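Local coordinates for molybdate-binding protein MolA (Haemophilus influenzae, PDB 3PSH) that binds molybdate and tungstate in the periplasm and serves as the solute-binding subunit of the MolBCA transporter, which imports molybdate with low affinity, at residues Q241-D246 with K276-P281; G199-L204 with E284-G289; M188-P191 with T195-S198; L270-A275 with E290-K295. All blocks are in the same frame, centred on the assembly; numbering follows the deposited sequence.

Contact 1: Q241-D246 with K276-P281. With MOO (molybdate ion), chain B.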
loop_
_atom_site.group_PDB
_atom_site.type_symbol
_atom_site.label_atom_id
_atom_site.label_comp_id
_atom_site.label_asym_id
_atom_site.label_seq_id
_atom_site.Cartn_x
_atom_site.Cartn_y
_atom_site.Cartn_z
ATOM N N GLN A 241 2.070 -9.832 6.166
ATOM C CA GLN A 241 2.582 -9.103 4.992
ATOM C C GLN A 241 3.922 -9.653 4.585
ATOM O O GLN A 241 4.747 -9.879 5.506
ATOM C CB GLN A 241 2.738 -7.616 5.390
ATOM C CG GLN A 241 1.338 -6.946 5.637
ATOM C CD GLN A 241 1.371 -5.484 6.127
ATOM O OE1 GLN A 241 2.462 -4.937 6.522
ATOM N NE2 GLN A 241 0.203 -4.831 6.075
ATOM N N ASP A 242 4.160 -9.761 3.267
ATOM C CA ASP A 242 5.405 -10.317 2.719
ATOM C C ASP A 242 6.658 -9.583 3.212
ATOM O O ASP A 242 7.736 -10.229 3.424
ATOM C CB ASP A 242 5.410 -10.275 1.196
ATOM C CG ASP A 242 6.594 -11.020 0.596
ATOM O OD1 ASP A 242 6.762 -12.237 0.935
ATOM O OD2 ASP A 242 7.309 -10.429 -0.235
ATOM N N ARG A 243 6.512 -8.273 3.479
ATOM C CA ARG A 243 7.723 -7.519 3.983
ATOM C C ARG A 243 8.136 -7.847 5.413
ATOM O O ARG A 243 9.213 -7.406 5.834
ATOM C CB ARG A 243 7.520 -6.018 3.892
ATOM C CG ARG A 243 6.220 -5.547 4.632
ATOM C CD ARG A 243 5.961 -3.984 4.380
ATOM N NE ARG A 243 4.674 -3.680 5.066
ATOM C CZ ARG A 243 4.056 -2.464 5.011
ATOM N NH1 ARG A 243 4.721 -1.461 4.369
ATOM N NH2 ARG A 243 2.899 -2.206 5.633
ATOM N N TYR A 244 7.262 -8.568 6.158
ATOM C CA TYR A 244 7.535 -8.977 7.527
ATOM C C TYR A 244 7.469 -10.494 7.733
ATOM O O TYR A 244 6.758 -10.984 8.578
ATOM C CB TYR A 244 6.579 -8.269 8.442
ATOM C CG TYR A 244 6.685 -6.742 8.403
ATOM C CD1 TYR A 244 7.943 -6.095 8.448
ATOM C CD2 TYR A 244 5.540 -5.914 8.274
ATOM C CE1 TYR A 244 8.033 -4.684 8.406
ATOM C CE2 TYR A 244 5.649 -4.450 8.335
ATOM C CZ TYR A 244 6.896 -3.887 8.347
ATOM O OH TYR A 244 7.080 -2.494 8.345
ATOM N N PRO A 245 8.280 -11.231 6.994
ATOM C CA PRO A 245 8.137 -12.663 7.000
ATOM C C PRO A 245 8.453 -13.296 8.355
ATOM O O PRO A 245 7.887 -14.376 8.656
ATOM C CB PRO A 245 9.210 -13.092 5.999
ATOM C CG PRO A 245 10.269 -12.015 6.059
ATOM C CD PRO A 245 9.424 -10.764 6.189
ATOM N N ASP A 246 9.300 -12.649 9.189
ATOM C CA ASP A 246 9.623 -13.201 10.538
ATOM C C ASP A 246 8.373 -13.350 11.412
ATOM O O ASP A 246 8.368 -14.116 12.444
ATOM C CB ASP A 246 10.640 -12.302 11.269
ATOM C CG ASP A 246 12.038 -12.267 10.610
ATOM O OD1 ASP A 246 12.318 -13.057 9.653
ATOM O OD2 ASP A 246 12.863 -11.448 11.113
ATOM N N LYS A 276 -0.402 -6.821 -1.266
ATOM C CA LYS A 276 -0.191 -5.881 -0.140
ATOM C C LYS A 276 -1.474 -5.510 0.623
ATOM O O LYS A 276 -2.263 -4.653 0.182
ATOM C CB LYS A 276 0.477 -4.620 -0.682
ATOM C CG LYS A 276 1.720 -5.007 -1.427
ATOM C CD LYS A 276 2.409 -3.660 -1.930
ATOM C CE LYS A 276 3.938 -3.883 -2.237
ATOM N NZ LYS A 276 4.055 -4.701 -3.470
ATOM N N ALA A 277 -1.684 -6.194 1.743
ATOM C CA ALA A 277 -2.832 -5.750 2.553
ATOM C C ALA A 277 -2.432 -4.647 3.492
ATOM O O ALA A 277 -2.571 -4.742 4.688
ATOM C CB ALA A 277 -3.466 -6.913 3.312
ATOM N N TRP A 278 -2.110 -3.541 2.840
ATOM C CA TRP A 278 -1.429 -2.473 3.558
ATOM C C TRP A 278 -2.510 -1.450 3.958
ATOM O O TRP A 278 -3.669 -1.510 3.572
ATOM C CB TRP A 278 -0.501 -1.776 2.551
ATOM C CG TRP A 278 0.747 -2.485 2.314
ATOM C CD1 TRP A 278 1.122 -3.785 2.814
ATOM C CD2 TRP A 278 1.857 -2.004 1.561
ATOM N NE1 TRP A 278 2.400 -4.078 2.379
ATOM C CE2 TRP A 278 2.882 -2.983 1.657
ATOM C CE3 TRP A 278 2.130 -0.782 0.884
ATOM C CZ2 TRP A 278 4.153 -2.792 1.030
ATOM C CZ3 TRP A 278 3.415 -0.590 0.332
ATOM C CH2 TRP A 278 4.369 -1.609 0.341
ATOM N N GLY A 279 -2.129 -0.486 4.782
ATOM C CA GLY A 279 -3.129 0.529 5.140
ATOM C C GLY A 279 -3.499 1.433 3.967
ATOM O O GLY A 279 -4.569 2.011 3.965
ATOM N N TYR A 280 -2.637 1.485 2.965
ATOM C CA TYR A 280 -2.865 2.204 1.674
ATOM C C TYR A 280 -3.063 1.192 0.499
ATOM O O TYR A 280 -2.239 0.238 0.379
ATOM C CB TYR A 280 -1.611 3.107 1.308
ATOM C CG TYR A 280 -1.449 4.322 2.202
ATOM C CD1 TYR A 280 -1.593 5.642 1.697
ATOM C CD2 TYR A 280 -1.077 4.147 3.530
ATOM C CE1 TYR A 280 -1.424 6.780 2.548
ATOM C CE2 TYR A 280 -0.944 5.250 4.387
ATOM C CZ TYR A 280 -1.071 6.551 3.861
ATOM O OH TYR A 280 -0.915 7.607 4.784
ATOM N N PRO A 281 -3.928 1.512 -0.502
ATOM C CA PRO A 281 -4.124 0.631 -1.631
ATOM C C PRO A 281 -2.926 0.796 -2.617
ATOM O O PRO A 281 -2.462 1.937 -2.842
ATOM C CB PRO A 281 -5.371 1.189 -2.255
ATOM C CG PRO A 281 -5.317 2.783 -2.029
ATOM C CD PRO A 281 -4.803 2.744 -0.584
HETATM MO MO MOO B . 1.144 1.066 4.915
HETATM O O1 MOO B . 0.515 -0.299 5.693
HETATM O O2 MOO B . 0.976 2.478 5.886
HETATM O O3 MOO B . 0.299 1.335 3.463
HETATM O O4 MOO B . 2.722 0.659 4.438
HETATM O O HOH W 1 4.225 -6.567 1.930
#
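The guanidinium of Arg243 lies flat on the indole of Trp278, the two planes at 12° and their centres 3.7 Å apart. Its CZ sits over the five-membered ring, so the stack is also a cation-pi contact. Arg243 reaches this place with CG wedged between its backbone N and carbonyl carbon (chi1 55°) and the chain extended from there to NE. Gln241, extended beyond CG, holds the group side-on: its OE1 takes bonds from NE and NH2 of Arg243, both from one face of the amide. The oxygen is thus used from above its plane, not along a lone pair. The other end of the amide turns to the opposite segment, where Gln241 NE2 donates to Ala277 O (3.1 Å), on the central residue of an inverse gamma turn; NE2 also bonds Tyr196 OH. A water accepting from Trp278 NE1 and Arg243 N links the indole to the type I turn from Gln241 to Tyr244. With its rotation fixed, Arg243 offers NH1 to molybdate O4 (2.9 Å), while NH2 is shared between O1 and O4; NH1 also donates to Gln51 O. The backbone adds two more bonds: Gly279 N meets molybdate O1 at 2.8 Å in a nearly straight bond (176°), and Tyr280 N reaches O3. This is an oxyanion-binding site of a periplasmic binding protein, built from loops after parallel strands.

Contact 2: G199-L204 with E284-G289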
loop_
_atom_site.group_PDB
_atom_site.type_symbol
_atom_site.label_atom_id
_atom_site.label_comp_id
_atom_site.label_asym_id
_atom_site.label_seq_id
_atom_site.Cartn_x
_atom_site.Cartn_y
_atom_site.Cartn_z
ATOM N N GLY A 199 -10.727 2.219 8.560
ATOM C CA GLY A 199 -10.204 3.337 7.732
ATOM C C GLY A 199 -8.985 2.960 6.944
ATOM O O GLY A 199 -8.161 3.850 6.548
ATOM N N LYS A 200 -8.778 1.620 6.732
ATOM C CA LYS A 200 -7.549 1.253 6.032
ATOM C C LYS A 200 -7.866 0.321 4.853
ATOM O O LYS A 200 -8.787 -0.518 4.966
ATOM C CB LYS A 200 -6.650 0.507 7.041
ATOM C CG LYS A 200 -6.114 1.380 8.171
ATOM C CD LYS A 200 -5.010 2.366 7.640
ATOM C CE LYS A 200 -4.987 3.620 8.464
ATOM N NZ LYS A 200 -3.912 4.534 7.797
ATOM N N TYR A 201 -6.990 0.282 3.859
ATOM C CA TYR A 201 -7.153 -0.655 2.675
ATOM C C TYR A 201 -7.185 -2.202 3.077
ATOM O O TYR A 201 -7.885 -3.031 2.460
ATOM C CB TYR A 201 -6.084 -0.415 1.579
ATOM C CG TYR A 201 -6.214 -1.440 0.477
ATOM C CD1 TYR A 201 -7.375 -1.484 -0.313
ATOM C CD2 TYR A 201 -5.210 -2.440 0.351
ATOM C CE1 TYR A 201 -7.543 -2.523 -1.239
ATOM C CE2 TYR A 201 -5.314 -3.455 -0.536
ATOM C CZ TYR A 201 -6.465 -3.487 -1.366
ATOM O OH TYR A 201 -6.694 -4.501 -2.251
ATOM N N THR A 202 -6.428 -2.514 4.138
ATOM C CA THR A 202 -6.381 -3.902 4.687
ATOM C C THR A 202 -7.805 -4.532 4.690
ATOM O O THR A 202 -8.031 -5.609 4.074
ATOM C CB THR A 202 -5.780 -3.896 6.090
ATOM O OG1 THR A 202 -4.511 -3.155 6.110
ATOM C CG2 THR A 202 -5.555 -5.348 6.563
ATOM N N GLY A 203 -8.765 -3.860 5.348
ATOM C CA GLY A 203 -10.121 -4.507 5.533
ATOM C C GLY A 203 -10.845 -4.565 4.172
ATOM O O GLY A 203 -11.735 -5.389 3.972
ATOM N N LEU A 204 -10.542 -3.623 3.235
ATOM C CA LEU A 204 -11.147 -3.585 1.896
ATOM C C LEU A 204 -10.653 -4.755 1.094
ATOM O O LEU A 204 -11.407 -5.426 0.374
ATOM C CB LEU A 204 -10.866 -2.276 1.131
ATOM C CG LEU A 204 -11.772 -1.119 1.715
ATOM C CD1 LEU A 204 -11.189 0.168 1.310
ATOM C CD2 LEU A 204 -13.138 -1.254 1.089
ATOM N N GLU A 284 -1.102 -3.151 -7.648
ATOM C CA GLU A 284 -0.932 -4.636 -7.709
ATOM C C GLU A 284 -1.686 -5.382 -6.659
ATOM O O GLU A 284 -1.990 -6.575 -6.853
ATOM C CB GLU A 284 0.569 -5.055 -7.674
ATOM C CG GLU A 284 1.310 -4.786 -6.344
ATOM C CD GLU A 284 1.804 -3.371 -6.075
ATOM O OE1 GLU A 284 1.339 -2.424 -6.756
ATOM O OE2 GLU A 284 2.665 -3.231 -5.169
ATOM N N ALA A 285 -1.939 -4.718 -5.540
ATOM C CA ALA A 285 -2.716 -5.357 -4.417
ATOM C C ALA A 285 -4.132 -5.560 -4.869
ATOM O O ALA A 285 -4.662 -6.633 -4.592
ATOM C CB ALA A 285 -2.676 -4.510 -3.220
ATOM N N LEU A 286 -4.741 -4.564 -5.539
ATOM C CA LEU A 286 -6.120 -4.788 -6.151
ATOM C C LEU A 286 -6.078 -5.861 -7.208
ATOM O O LEU A 286 -6.765 -6.918 -7.118
ATOM C CB LEU A 286 -6.697 -3.471 -6.780
ATOM C CG LEU A 286 -7.198 -2.585 -5.607
ATOM C CD1 LEU A 286 -6.171 -1.926 -4.609
ATOM C CD2 LEU A 286 -8.098 -1.455 -6.221
ATOM N N ALA A 287 -5.215 -5.648 -8.217
ATOM C CA ALA A 287 -5.291 -6.434 -9.427
ATOM C C ALA A 287 -4.958 -7.947 -9.141
ATOM O O ALA A 287 -5.673 -8.911 -9.575
ATOM C CB ALA A 287 -4.388 -5.835 -10.444
ATOM N N LEU A 288 -3.861 -8.152 -8.428
ATOM C CA LEU A 288 -3.363 -9.471 -8.176
ATOM C C LEU A 288 -3.666 -9.950 -6.723
ATOM O O LEU A 288 -3.969 -11.143 -6.462
ATOM C CB LEU A 288 -1.811 -9.471 -8.467
ATOM C CG LEU A 288 -1.392 -8.879 -9.828
ATOM C CD1 LEU A 288 0.171 -8.874 -9.918
ATOM C CD2 LEU A 288 -1.961 -9.710 -11.000
ATOM N N GLY A 289 -3.444 -9.073 -5.753
ATOM C CA GLY A 289 -3.550 -9.471 -4.395
ATOM C C GLY A 289 -4.963 -9.966 -4.050
ATOM O O GLY A 289 -5.075 -10.958 -3.339
#
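Tyr201, near the start of helix 201-208, projects its ring against helix 283-297, a side-chain contact between two helices of the lobe built on the parallel sheet of strands 184-188, 211-213, 237-240 and 268-270. With CG opposite the backbone N (chi1 175°), the ring extends across the gap between the backbones, whose closest CA atoms, those of Tyr201 and Ala285, are 9.6 Å apart. On the second helix, Glu284 opens the segment with its carbonyl O, which accepts from both Leu288 N and Gly289 N and so marks a wider, pi-type turn; its carboxylate turns to Lys276 in a salt bridge. Ala285 comes next, its CB 3.9 Å from Tyr201 CE2 and oblique to the ring. Leu286 follows, also oblique and on the same side of the ring plane, but displaced toward the other edge: its CD1 branch meets CE1, CZ and OH, with CZ at 3.6 Å. Just past the segment, Glu290 OE2 accepts a hydrogen bond from the phenol, and within the contact itself Leu286 CD1 lies 3.5 Å from Tyr201 OH.

Contact 3: M188-P191 with T195-S198. With MOO (molybdate ion), chain B.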
loop_
_atom_site.group_PDB
_atom_site.type_symbol
_atom_site.label_atom_id
_atom_site.label_comp_id
_atom_site.label_asym_id
_atom_site.label_seq_id
_atom_site.Cartn_x
_atom_site.Cartn_y
_atom_site.Cartn_z
ATOM N N MET A 188 -4.869 -9.510 10.331
ATOM C CA MET A 188 -3.577 -9.122 9.802
ATOM C C MET A 188 -2.570 -8.940 10.968
ATOM O O MET A 188 -2.688 -8.021 11.732
ATOM C CB MET A 188 -3.787 -7.840 8.940
ATOM C CG MET A 188 -2.531 -7.233 8.504
ATOM S SD MET A 188 -1.396 -8.303 7.591
ATOM C CE MET A 188 -2.296 -8.648 6.300
ATOM N N ALA A 189 -1.581 -9.783 11.029
ATOM C CA ALA A 189 -0.586 -9.701 12.149
ATOM C C ALA A 189 0.717 -9.038 11.632
ATOM O O ALA A 189 1.420 -9.578 10.799
ATOM C CB ALA A 189 -0.293 -11.162 12.664
ATOM N N ASN A 190 0.934 -7.796 12.064
ATOM C CA ASN A 190 2.166 -7.036 11.843
ATOM C C ASN A 190 3.099 -7.214 13.055
ATOM O O ASN A 190 2.661 -7.745 14.101
ATOM C CB ASN A 190 1.842 -5.554 11.565
ATOM C CG ASN A 190 1.616 -5.295 10.111
ATOM O OD1 ASN A 190 0.815 -5.947 9.473
ATOM N ND2 ASN A 190 2.368 -4.330 9.555
ATOM N N PRO A 191 4.373 -6.824 12.922
ATOM C CA PRO A 191 5.378 -7.000 14.009
ATOM C C PRO A 191 4.914 -6.406 15.304
ATOM O O PRO A 191 4.045 -5.485 15.372
ATOM C CB PRO A 191 6.602 -6.246 13.464
ATOM C CG PRO A 191 6.512 -6.522 12.012
ATOM C CD PRO A 191 5.007 -6.295 11.713
ATOM N N THR A 195 -1.686 -4.215 14.348
ATOM C CA THR A 195 -2.682 -4.665 13.305
ATOM C C THR A 195 -3.298 -3.456 12.689
ATOM O O THR A 195 -3.017 -2.287 13.142
ATOM C CB THR A 195 -3.735 -5.644 13.895
ATOM O OG1 THR A 195 -4.426 -6.252 12.805
ATOM C CG2 THR A 195 -4.840 -4.882 14.662
ATOM N N TYR A 196 -4.152 -3.655 11.706
ATOM C CA TYR A 196 -4.925 -2.510 11.136
ATOM C C TYR A 196 -6.362 -2.678 11.439
ATOM O O TYR A 196 -6.992 -3.762 11.236
ATOM C CB TYR A 196 -4.833 -2.464 9.605
ATOM C CG TYR A 196 -3.412 -2.310 9.092
ATOM C CD1 TYR A 196 -2.919 -1.090 8.521
ATOM C CD2 TYR A 196 -2.499 -3.418 9.073
ATOM C CE1 TYR A 196 -1.565 -1.021 7.937
ATOM C CE2 TYR A 196 -1.192 -3.291 8.598
ATOM C CZ TYR A 196 -0.670 -2.099 8.057
ATOM O OH TYR A 196 0.577 -2.061 7.504
ATOM N N GLY A 197 -6.963 -1.603 11.866
ATOM C CA GLY A 197 -8.328 -1.631 12.118
ATOM C C GLY A 197 -9.113 -0.866 11.021
ATOM O O GLY A 197 -8.745 -0.889 9.842
ATOM N N SER A 198 -10.144 -0.086 11.387
ATOM C CA SER A 198 -10.963 0.651 10.427
ATOM C C SER A 198 -10.169 1.786 9.689
ATOM O O SER A 198 -9.088 2.220 10.186
ATOM C CB SER A 198 -12.255 1.273 11.070
ATOM O OG SER A 198 -11.780 2.242 12.055
HETATM MO MO MOO B . 1.144 1.066 4.915
HETATM O O1 MOO B . 0.515 -0.299 5.693
HETATM O O2 MOO B . 0.976 2.478 5.886
HETATM O O3 MOO B . 0.299 1.335 3.463
HETATM O O4 MOO B . 2.722 0.659 4.438
HETATM O O HOH W 2 -6.569 -7.494 11.506
#
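Tyr196 and Asn190 meet with their flat groups nearly perpendicular, the amide and ring planes 80° apart. From Tyr196 CB the ring swings toward segment 188-191, because CG stands anti to the carbonyl carbon (chi1 -60°). CD2 is the first ring atom to touch, lying 3.9 Å from Met188 CG, which approaches obliquely as the two side chains run alongside each other in the same direction. Farther out, CE2 faces Asn190 OD1 at 3.4 Å, the oxygen sitting at the ring edge and in its plane. The amide nitrogen of Asn190 is engaged by Gln241 OE1. Tyr196 belongs to strand 194-196, which pairs antiparallel with strand 222-224 beside the larger parallel sheet; a short loop joins it to strand 184-188 of that parallel sheet, and the phenol lies in the molybdate pocket. On the other edge CE1 lies 3.1 Å from molybdate O1, and at the tip OH donates to the same oxygen over 2.5 Å. One residue earlier, Thr195 OG1 donates to Met188 O at 2.7 Å, in the carbonyl plane and on a lone pair. A water bridges the same two residues, accepting from Met188 N and donating to Thr195 OG1.

Contact 4: L270-A275 with E290-K295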
loop_
_atom_site.group_PDB
_atom_site.type_symbol
_atom_site.label_atom_id
_atom_site.label_comp_id
_atom_site.label_asym_id
_atom_site.label_seq_id
_atom_site.Cartn_x
_atom_site.Cartn_y
_atom_site.Cartn_z
ATOM N N LEU A 270 1.884 -16.292 4.944
ATOM C CA LEU A 270 2.622 -15.072 4.436
ATOM C C LEU A 270 2.027 -14.758 3.080
ATOM O O LEU A 270 1.867 -15.629 2.245
ATOM C CB LEU A 270 4.075 -15.486 4.217
ATOM C CG LEU A 270 4.924 -14.216 3.836
ATOM C CD1 LEU A 270 5.015 -13.230 4.992
ATOM C CD2 LEU A 270 6.262 -14.849 3.474
ATOM N N MET A 271 1.583 -13.513 2.894
ATOM C CA MET A 271 0.981 -13.107 1.586
ATOM C C MET A 271 2.081 -12.855 0.568
ATOM O O MET A 271 3.203 -12.472 0.963
ATOM C CB MET A 271 0.081 -11.839 1.715
ATOM C CG MET A 271 -0.964 -12.012 2.782
ATOM S SD MET A 271 -2.106 -10.649 3.020
ATOM C CE MET A 271 -2.900 -10.580 1.364
ATOM N N PRO A 272 1.753 -13.000 -0.713
ATOM C CA PRO A 272 2.793 -12.738 -1.646
ATOM C C PRO A 272 3.190 -11.259 -1.691
ATOM O O PRO A 272 2.443 -10.310 -1.287
ATOM C CB PRO A 272 2.161 -12.977 -3.014
ATOM C CG PRO A 272 1.138 -14.112 -2.691
ATOM C CD PRO A 272 0.640 -13.786 -1.307
ATOM N N GLU A 273 4.330 -11.082 -2.360
ATOM C CA GLU A 273 4.887 -9.797 -2.490
ATOM C C GLU A 273 3.882 -8.721 -3.036
ATOM O O GLU A 273 3.860 -7.584 -2.506
ATOM C CB GLU A 273 5.988 -9.887 -3.539
ATOM C CG GLU A 273 6.775 -8.629 -3.837
ATOM C CD GLU A 273 7.900 -8.966 -4.838
ATOM O OE1 GLU A 273 7.622 -9.137 -6.082
ATOM O OE2 GLU A 273 9.060 -9.047 -4.301
ATOM N N TYR A 274 3.129 -9.118 -4.071
ATOM C CA TYR A 274 2.159 -8.244 -4.725
ATOM C C TYR A 274 0.902 -8.003 -3.924
ATOM O O TYR A 274 0.119 -7.093 -4.209
ATOM C CB TYR A 274 1.827 -8.707 -6.142
ATOM C CG TYR A 274 1.403 -10.141 -6.143
ATOM C CD1 TYR A 274 0.125 -10.456 -5.766
ATOM C CD2 TYR A 274 2.282 -11.149 -6.525
ATOM C CE1 TYR A 274 -0.323 -11.797 -5.788
ATOM C CE2 TYR A 274 1.852 -12.481 -6.561
ATOM C CZ TYR A 274 0.565 -12.782 -6.141
ATOM O OH TYR A 274 0.020 -14.051 -6.131
ATOM N N ALA A 275 0.689 -8.853 -2.923
ATOM C CA ALA A 275 -0.688 -8.953 -2.280
ATOM C C ALA A 275 -0.653 -8.132 -1.061
ATOM O O ALA A 275 -0.745 -8.665 0.086
ATOM C CB ALA A 275 -1.060 -10.383 -1.994
ATOM N N GLU A 290 -6.002 -9.209 -4.403
ATOM C CA GLU A 290 -7.361 -9.617 -4.039
ATOM C C GLU A 290 -7.732 -10.937 -4.728
ATOM O O GLU A 290 -8.392 -11.796 -4.142
ATOM C CB GLU A 290 -8.366 -8.556 -4.454
ATOM C CG GLU A 290 -8.164 -7.313 -3.580
ATOM C CD GLU A 290 -9.142 -6.164 -3.924
ATOM O OE1 GLU A 290 -9.990 -6.277 -4.841
ATOM O OE2 GLU A 290 -8.957 -5.038 -3.284
ATOM N N VAL A 291 -7.195 -11.152 -5.920
ATOM C CA VAL A 291 -7.469 -12.432 -6.666
ATOM C C VAL A 291 -6.705 -13.562 -5.900
ATOM O O VAL A 291 -7.302 -14.636 -5.619
ATOM C CB VAL A 291 -7.067 -12.373 -8.164
ATOM C CG1 VAL A 291 -7.326 -13.733 -8.842
ATOM C CG2 VAL A 291 -7.847 -11.220 -8.897
ATOM N N TRP A 292 -5.418 -13.352 -5.518
ATOM C CA TRP A 292 -4.775 -14.365 -4.657
ATOM C C TRP A 292 -5.562 -14.739 -3.413
ATOM O O TRP A 292 -5.741 -15.977 -3.119
ATOM C CB TRP A 292 -3.370 -13.903 -4.269
ATOM C CG TRP A 292 -2.656 -14.957 -3.408
ATOM C CD1 TRP A 292 -1.850 -15.946 -3.865
ATOM C CD2 TRP A 292 -2.593 -15.003 -1.987
ATOM N NE1 TRP A 292 -1.344 -16.686 -2.823
ATOM C CE2 TRP A 292 -1.789 -16.133 -1.637
ATOM C CE3 TRP A 292 -3.215 -14.240 -0.941
ATOM C CZ2 TRP A 292 -1.583 -16.502 -0.273
ATOM C CZ3 TRP A 292 -3.027 -14.639 0.441
ATOM C CH2 TRP A 292 -2.188 -15.756 0.732
ATOM N N LEU A 293 -6.058 -13.714 -2.670
ATOM C CA LEU A 293 -6.698 -14.043 -1.413
ATOM C C LEU A 293 -8.055 -14.763 -1.737
ATOM O O LEU A 293 -8.460 -15.705 -1.012
ATOM C CB LEU A 293 -6.936 -12.753 -0.572
ATOM C CG LEU A 293 -7.593 -12.945 0.782
ATOM C CD1 LEU A 293 -6.764 -13.878 1.689
ATOM C CD2 LEU A 293 -7.721 -11.535 1.416
ATOM N N ALA A 294 -8.742 -14.299 -2.796
ATOM C CA ALA A 294 -10.055 -14.910 -3.161
ATOM C C ALA A 294 -9.786 -16.377 -3.485
ATOM O O ALA A 294 -10.533 -17.241 -3.032
ATOM C CB ALA A 294 -10.670 -14.216 -4.334
ATOM N N LYS A 295 -8.719 -16.685 -4.258
ATOM C CA LYS A 295 -8.467 -18.053 -4.683
ATOM C C LYS A 295 -8.022 -18.917 -3.500
ATOM O O LYS A 295 -8.243 -20.155 -3.476
ATOM C CB LYS A 295 -7.369 -18.143 -5.789
ATOM C CG LYS A 295 -7.633 -17.606 -7.090
ATOM C CD LYS A 295 -6.447 -17.910 -8.127
ATOM C CE LYS A 295 -5.975 -19.422 -8.363
ATOM N NZ LYS A 295 -6.908 -20.177 -9.282
#
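The indole of Trp292 receives Pro272 on one face: Pro272 CD stands over the six-membered ring, 3.5 Å from its centroid and 17° off the normal, in a CH-pi contact. The pyrrolidine spreads across the bicycle, with CD nearest Trp292 CE2 (3.4 Å) and CG leaning toward the five-membered ring, 3.6 Å from NE1. Obliquely to the indole come Met271 CG, 4.1 Å from Trp292 CZ3 on the benzo side, and Tyr274 OH, 3.5 Å from CD1 on the pyrrole side. One face of the Tyr274 ring carries Pro272 CB, offset toward the rim, while Trp292 CB lies at its edge; Tyr274 also stacks edge-to-face with Tyr323. Proline is thus shared between two aromatic rings, and the side chains of Tyr274 and Trp292 cross at about a right angle. Trp292 leaves its helix with CG anti to the backbone N (chi1 -178°), which carries the indole out to the loop. Opposite it, a type I turn from Pro272 to Ala275, closed by Ala275 N to Pro272 O, sets Pro272 over the indole and brings the Tyr274 hydroxyl alongside CD1. The interaction across the segments is apolar packing of these side chains. It joins the loop that leaves strand 268-270, an outer strand of the parallel sheet, to helix 283-297, which comes next in the chain. Helix 307-319 packs against both halves through Leu307, which touches Tyr274 and Trp292, and Met205 of helix 201-208 meets Met271.

Contacts 1 and 3 share the molybdate directly, their centres 9 Å apart: Gln241 joins them, with OE1 3.1 Å from Asn190 ND2 and NE2 3.1 Å from Tyr196 OH. His26 and Gln27 supply further bonds to the ion. Contact 2 stands one layer back, the side chain of Tyr201 about 7 Å from the molybdate, and is linked to contact 1 by the Lys276 NZ to Glu284 OE2 salt bridge (2.6 Å) and by Thr202 OG1 to Ala277 O (2.9 Å). Contact 4 is more remote, with Met271 about 11 Å from the ion by side chain; it shares helix 283-297 with contact 2, and the 2.5 Å between Tyr201 OH and Glu290 OE2 connects the two.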